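Local coordinates for protein acyl-coenzyme A oxidase 3 (Yarrowia lipolytica, PDB 5YS9) that oxidises acyl-CoA thioesters to trans-2-enoyl-CoA with FAD and molecular oxygen, releasing hydrogen peroxide in peroxisomal fatty acid beta-oxidation, at residues T184-I189 against N268-R273. Residues are numbered along the deposited sequence; the frame is centred on the assembly and turned at random.
Sequences TDEFII and NVRIPR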
# COMPACT_ATOMS: atom_id res chain seq x y z
N THR A 184 -22.35 19.17 -44.67
CA THR A 184 -23.30 18.28 -44.05
C THR A 184 -23.73 18.71 -42.67
O THR A 184 -24.56 18.06 -42.07
CB THR A 184 -22.73 16.87 -43.99
OG1 THR A 184 -21.38 16.94 -43.52
CG2 THR A 184 -22.71 16.27 -45.36
N ASP A 185 -23.20 19.81 -42.19
CA ASP A 185 -23.50 20.25 -40.84
C ASP A 185 -23.17 19.20 -39.78
O ASP A 185 -23.96 18.92 -38.89
CB ASP A 185 -24.95 20.69 -40.73
CG ASP A 185 -25.17 21.62 -39.58
OD1 ASP A 185 -24.23 22.31 -39.18
OD2 ASP A 185 -26.29 21.65 -39.06
N GLU A 186 -21.99 18.61 -39.90
CA GLU A 186 -21.53 17.51 -39.07
C GLU A 186 -20.16 17.78 -38.43
O GLU A 186 -19.40 18.64 -38.88
CB GLU A 186 -21.47 16.25 -39.93
CG GLU A 186 -22.84 15.69 -40.32
CD GLU A 186 -22.74 14.36 -41.08
OE1 GLU A 186 -21.86 14.22 -41.96
OE2 GLU A 186 -23.52 13.44 -40.78
N PHE A 187 -19.87 17.05 -37.36
CA PHE A 187 -18.49 16.87 -36.90
C PHE A 187 -17.97 15.49 -37.32
O PHE A 187 -18.71 14.52 -37.30
CB PHE A 187 -18.36 17.03 -35.39
CG PHE A 187 -18.60 18.42 -34.92
CD1 PHE A 187 -17.66 19.41 -35.16
CD2 PHE A 187 -19.77 18.74 -34.23
CE1 PHE A 187 -17.88 20.69 -34.72
CE2 PHE A 187 -20.00 20.03 -33.80
CZ PHE A 187 -19.05 21.01 -34.04
N ILE A 188 -16.70 15.45 -37.72
CA ILE A 188 -15.95 14.24 -37.89
C ILE A 188 -15.09 14.04 -36.64
O ILE A 188 -14.14 14.80 -36.41
CB ILE A 188 -15.05 14.30 -39.12
CG1 ILE A 188 -15.89 14.58 -40.39
CG2 ILE A 188 -14.26 12.99 -39.28
CD1 ILE A 188 -15.05 14.61 -41.68
N ILE A 189 -15.40 13.00 -35.86
CA ILE A 189 -14.61 12.59 -34.70
C ILE A 189 -13.54 11.58 -35.11
O ILE A 189 -13.86 10.52 -35.68
CB ILE A 189 -15.46 11.96 -33.60
CG1 ILE A 189 -16.72 12.83 -33.27
CG2 ILE A 189 -14.59 11.73 -32.37
CD1 ILE A 189 -16.44 14.31 -33.05
N ASN A 268 -13.16 8.60 -38.45
CA ASN A 268 -14.03 9.33 -39.35
C ASN A 268 -15.51 9.18 -39.04
O ASN A 268 -16.33 9.06 -39.93
CB ASN A 268 -13.68 8.99 -40.79
CG ASN A 268 -12.21 9.29 -41.08
OD1 ASN A 268 -11.73 10.41 -40.81
ND2 ASN A 268 -11.47 8.29 -41.56
N VAL A 269 -15.82 9.24 -37.76
CA VAL A 269 -17.18 9.05 -37.29
C VAL A 269 -17.94 10.38 -37.47
O VAL A 269 -17.50 11.44 -37.01
CB VAL A 269 -17.18 8.61 -35.83
CG1 VAL A 269 -18.56 8.60 -35.23
CG2 VAL A 269 -16.54 7.24 -35.74
N ARG A 270 -19.05 10.29 -38.16
CA ARG A 270 -19.80 11.45 -38.56
C ARG A 270 -20.88 11.66 -37.52
O ARG A 270 -21.63 10.74 -37.23
CB ARG A 270 -20.38 11.19 -39.97
CG ARG A 270 -19.34 11.14 -41.10
CD ARG A 270 -19.78 12.04 -42.28
NE ARG A 270 -18.88 12.12 -43.45
CZ ARG A 270 -18.75 13.19 -44.26
NH1 ARG A 270 -19.43 14.33 -44.06
NH2 ARG A 270 -17.90 13.13 -45.29
N ILE A 271 -20.92 12.83 -36.89
CA ILE A 271 -22.03 13.17 -35.98
C ILE A 271 -22.66 14.52 -36.36
O ILE A 271 -21.96 15.38 -36.88
CB ILE A 271 -21.62 13.21 -34.48
CG1 ILE A 271 -20.58 14.27 -34.21
CG2 ILE A 271 -21.12 11.86 -33.99
CD1 ILE A 271 -20.38 14.51 -32.74
N PRO A 272 -23.96 14.72 -36.07
CA PRO A 272 -24.49 16.07 -36.34
C PRO A 272 -23.80 17.13 -35.46
O PRO A 272 -23.36 16.81 -34.36
CB PRO A 272 -25.99 15.94 -36.03
CG PRO A 272 -26.28 14.47 -35.97
CD PRO A 272 -24.99 13.85 -35.46
N ARG A 273 -23.68 18.37 -35.96
CA ARG A 273 -23.27 19.53 -35.14
C ARG A 273 -23.98 19.63 -33.76
O ARG A 273 -23.37 19.99 -32.72
CB ARG A 273 -23.55 20.84 -35.90
CG ARG A 273 -22.94 22.11 -35.32
CD ARG A 273 -23.30 23.36 -36.15
NE ARG A 273 -24.51 23.97 -35.57
CZ ARG A 273 -25.75 23.88 -36.05
NH1 ARG A 273 -26.74 24.43 -35.38
NH2 ARG A 273 -26.00 23.26 -37.19
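Arg273 reaches from the end of strand 262-272 to Asp185, which with Glu186 faces Ile181 in a G1 beta bulge at the start of strand 186-190. CB of Arg273 lies 3.6 Å from Asp185 O, the carbonyl that accepts a nearly straight hydrogen bond from Arg273 N. CG lies 3.9 Å from CE2 of Phe187, whose ring edge is met by Arg273 O, and CD comes within 3.3 Å of Asp185 OD1. A bend at chi3 (93°) turns the guanidinium back: NE is hydrogen-bonded to Val283 O, while NH2 meets the syn lone pair of Asp185 OD1 at 2.8 Å and makes a salt bridge with the carboxylate. The two flat groups are nearly coplanar, 26° apart, and OD1 is also hydrogen-bonded to Tyr180 OH. Across the strand pair, Arg270 passes Glu186 at about a right angle and donates NH1 to OE1 over 3.2 Å. The Thr184 hydroxyl hydrogen-bonds to that same oxygen, so a lysine in place of Glu186 would probably leave both Arg270 and Thr184 without their acceptor and set two positive charges side by side. The strands pair antiparallel, Phe187–Ile271 and Ile189–Val269 forming the hydrogen-bonded pairs. Phe187, Ile189, Val269 and Ile271 share one face, where CB of Phe187 packs on CG1 of Ile271 at 3.7 Å; Phe229, edge-to-face with the Phe187 ring, and Val231 add to this apolar layer. In the beta-rich middle domain, the contact combines a buried hydrocarbon face with carboxylate–guanidinium pairs, whose charges probably compensate each other at the bulge and on the face of Ile188 and Arg270.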